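Local coordinates for protein 2-aminomuconic 6-semialdehyde dehydrogenase (Pseudomonas sp., PDB 7BZV) that oxidises 2-aminomuconic 6-semialdehyde with NAD+ in the meta-cleavage pathway of 2-aminophenol breakdown, working as a tetramer, at residues R79-F83 / L188-V192. Numbering follows the deposited sequence.
Sequences RQQDF and LLAEV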
ATOM      1  N   ARG B  79      36.181  -3.593   0.665  1.00 41.57           N
ATOM      2  CA  ARG B  79      37.032  -4.033  -0.428  1.00 37.53           C
ATOM      3  C   ARG B  79      36.769  -3.267  -1.710  1.00 35.00           C
ATOM      4  O   ARG B  79      36.997  -3.782  -2.809  1.00 40.25           O
ATOM      5  CB  ARG B  79      36.860  -5.529  -0.649  1.00 45.57           C
ATOM      6  CG  ARG B  79      37.219  -6.365   0.557  1.00 43.77           C
ATOM      7  CD  ARG B  79      37.364  -7.794   0.160  1.00 43.91           C
ATOM      8  NE  ARG B  79      38.317  -7.939  -0.931  1.00 48.88           N
ATOM      9  CZ  ARG B  79      38.426  -9.020  -1.685  1.00 43.97           C
ATOM     10  NH1 ARG B  79      37.637 -10.060  -1.472  1.00 49.14           N
ATOM     11  NH2 ARG B  79      39.324  -9.057  -2.653  1.00 44.21           N
ATOM     12  N   GLN B  80      36.336  -2.018  -1.593  1.00 36.52           N
ATOM     13  CA  GLN B  80      35.832  -1.332  -2.772  1.00 40.96           C
ATOM     14  C   GLN B  80      36.926  -0.982  -3.772  1.00 45.06           C
ATOM     15  O   GLN B  80      36.636  -0.870  -4.970  1.00 36.62           O
ATOM     16  CB  GLN B  80      35.067  -0.071  -2.375  1.00 31.15           C
ATOM     17  CG  GLN B  80      35.868   1.179  -2.072  1.00 51.55           C
ATOM     18  CD  GLN B  80      34.946   2.312  -1.601  1.00 78.81           C
ATOM     19  OE1 GLN B  80      33.747   2.312  -1.896  1.00 79.97           O
ATOM     20  NE2 GLN B  80      35.500   3.273  -0.876  1.00 89.07           N
ATOM     21  N   GLN B  81      38.172  -0.790  -3.329  1.00 47.06           N
ATOM     22  CA  GLN B  81      39.242  -0.569  -4.304  1.00 37.27           C
ATOM     23  C   GLN B  81      39.490  -1.836  -5.125  1.00 39.32           C
ATOM     24  O   GLN B  81      39.745  -1.772  -6.339  1.00 43.61           O
ATOM     25  CB  GLN B  81      40.511  -0.104  -3.584  1.00 42.33           C
ATOM     26  CG  GLN B  81      41.628   0.366  -4.523  1.00 47.21           C
ATOM     27  CD  GLN B  81      41.271   1.671  -5.211  1.00 46.61           C
ATOM     28  OE1 GLN B  81      40.935   2.656  -4.558  1.00 57.02           O
ATOM     29  NE2 GLN B  81      41.323   1.677  -6.533  1.00 54.22           N
ATOM     30  N   ASP B  82      39.396  -2.999  -4.484  1.00 35.04           N
ATOM     31  CA  ASP B  82      39.502  -4.264  -5.204  1.00 39.31           C
ATOM     32  C   ASP B  82      38.445  -4.364  -6.295  1.00 43.87           C
ATOM     33  O   ASP B  82      38.747  -4.722  -7.445  1.00 33.24           O
ATOM     34  CB  ASP B  82      39.364  -5.435  -4.227  1.00 45.34           C
ATOM     35  CG  ASP B  82      40.512  -5.522  -3.232  1.00 55.85           C
ATOM     36  OD1 ASP B  82      41.499  -4.784  -3.392  1.00 62.46           O
ATOM     37  OD2 ASP B  82      40.421  -6.349  -2.299  1.00 53.87           O
ATOM     38  N   PHE B  83      37.188  -4.080  -5.943  1.00 37.33           N
ATOM     39  CA  PHE B  83      36.115  -4.141  -6.926  1.00 33.19           C
ATOM     40  C   PHE B  83      36.360  -3.138  -8.035  1.00 34.99           C
ATOM     41  O   PHE B  83      36.222  -3.450  -9.225  1.00 36.79           O
ATOM     42  CB  PHE B  83      34.753  -3.882  -6.246  1.00 29.44           C
ATOM     43  CG  PHE B  83      34.194  -5.098  -5.580  1.00 28.90           C
ATOM     44  CD1 PHE B  83      33.384  -5.971  -6.272  1.00 27.75           C
ATOM     45  CD2 PHE B  83      34.491  -5.379  -4.267  1.00 33.77           C
ATOM     46  CE1 PHE B  83      32.908  -7.128  -5.662  1.00 27.78           C
ATOM     47  CE2 PHE B  83      34.009  -6.513  -3.651  1.00 36.05           C
ATOM     48  CZ  PHE B  83      33.208  -7.386  -4.339  1.00 33.77           C
ATOM     49  N   LEU B 188      35.006 -11.538  -7.268  1.00 28.15           N
ATOM     50  CA  LEU B 188      35.195 -10.865  -5.982  1.00 31.75           C
ATOM     51  C   LEU B 188      33.922 -10.925  -5.139  1.00 33.85           C
ATOM     52  O   LEU B 188      33.975 -11.067  -3.908  1.00 35.93           O
ATOM     53  CB  LEU B 188      35.608  -9.417  -6.194  1.00 30.36           C
ATOM     54  CG  LEU B 188      36.969  -9.229  -6.881  1.00 42.43           C
ATOM     55  CD1 LEU B 188      37.292  -7.763  -7.090  1.00 38.96           C
ATOM     56  CD2 LEU B 188      38.081  -9.897  -6.088  1.00 42.09           C
ATOM     57  N   LEU B 189      32.765 -10.869  -5.781  1.00 36.64           N
ATOM     58  CA  LEU B 189      31.538 -10.983  -5.004  1.00 32.35           C
ATOM     59  C   LEU B 189      31.463 -12.339  -4.306  1.00 37.88           C
ATOM     60  O   LEU B 189      31.101 -12.422  -3.125  1.00 31.66           O
ATOM     61  CB  LEU B 189      30.330 -10.741  -5.893  1.00 29.35           C
ATOM     62  CG  LEU B 189      28.989 -10.678  -5.112  1.00 30.56           C
ATOM     63  CD1 LEU B 189      28.964  -9.567  -4.092  1.00 33.29           C
ATOM     64  CD2 LEU B 189      27.791 -10.506  -6.093  1.00 24.60           C
ATOM     65  N   ALA B 190      31.844 -13.409  -5.000  1.00 33.31           N
ATOM     66  CA  ALA B 190      31.898 -14.715  -4.346  1.00 40.07           C
ATOM     67  C   ALA B 190      32.870 -14.717  -3.169  1.00 38.03           C
ATOM     68  O   ALA B 190      32.580 -15.304  -2.115  1.00 38.43           O
ATOM     69  CB  ALA B 190      32.274 -15.795  -5.360  1.00 38.90           C
ATOM     70  N   GLU B 191      34.030 -14.072  -3.323  1.00 38.27           N
ATOM     71  CA  GLU B 191      34.946 -13.965  -2.190  1.00 38.40           C
ATOM     72  C   GLU B 191      34.262 -13.278  -1.018  1.00 39.01           C
ATOM     73  O   GLU B 191      34.411 -13.697   0.134  1.00 41.02           O
ATOM     74  CB  GLU B 191      36.216 -13.212  -2.598  1.00 43.18           C
ATOM     75  CG  GLU B 191      37.041 -13.948  -3.661  1.00 42.82           C
ATOM     76  CD  GLU B 191      38.374 -13.257  -3.992  1.00 54.16           C
ATOM     77  OE1 GLU B 191      38.732 -12.256  -3.338  1.00 41.68           O
ATOM     78  OE2 GLU B 191      39.074 -13.728  -4.908  1.00 50.26           O
ATOM     79  N   VAL B 192      33.472 -12.247  -1.296  1.00 36.93           N
ATOM     80  CA  VAL B 192      32.768 -11.545  -0.229  1.00 36.23           C
ATOM     81  C   VAL B 192      31.751 -12.461   0.439  1.00 35.14           C
ATOM     82  O   VAL B 192      31.644 -12.504   1.676  1.00 42.39           O
ATOM     83  CB  VAL B 192      32.102 -10.275  -0.783  1.00 32.12           C
ATOM     84  CG1 VAL B 192      31.111  -9.695   0.249  1.00 36.43           C
ATOM     85  CG2 VAL B 192      33.138  -9.272  -1.145  1.00 33.82           C
TER
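R79 reaches across to E191 with the two terminal nitrogens of its guanidinium. R79 NH1 gives the better bond to E191 OE1, at 3.1 Å and 155°. NH2 adds a weak one to the same oxygen. The guanidinium and the carboxylate lie nearly coplanar, 17° apart, and OE1 accepts from NH1 with its anti lone pair. A second edge of the guanidinium, that of NE and NH2, is taken by D82 of the same segment. There R79 NE (3.0 Å) and R79 NH2 (2.9 Å) both donate side-on to D82 OD2. All three guanidinium nitrogens of R79 therefore have a carboxylate acceptor, and NH2 is shared between the two acids. Two acceptors in or near its plane should fix the rotation of the group. The arginine also separates two like charges, with D82 OD2 6.2 Å from E191 OE1, and probably eases their repulsion. R79 gets there through a bend at chi3 (54°).

Next to this polar network the contact is apolar. L188 CB sits over one face of the F83 ring in a CH-pi contact, 3.9 Å from its centroid. V192 CG2 meets the ring edge, 3.7 Å from F83 CZ. L188 CD1 packs against the backbone carbonyl of D82. M76 of helix 62-78 and L157 of helix 156-169 also touch F83.

R79 is the N-cap residue of helix 80-91, and its O accepts from F83 N. A salt-bridge network beside a buried phenylalanine packed on L188 and V192 thus joins helix 80-91 to helix 184-196. The latter is the helix of a beta-alpha-beta crossover between parallel strands 173-177 and 203-205, consistent with the Rossmann-like NAD-binding domain of aldehyde dehydrogenases.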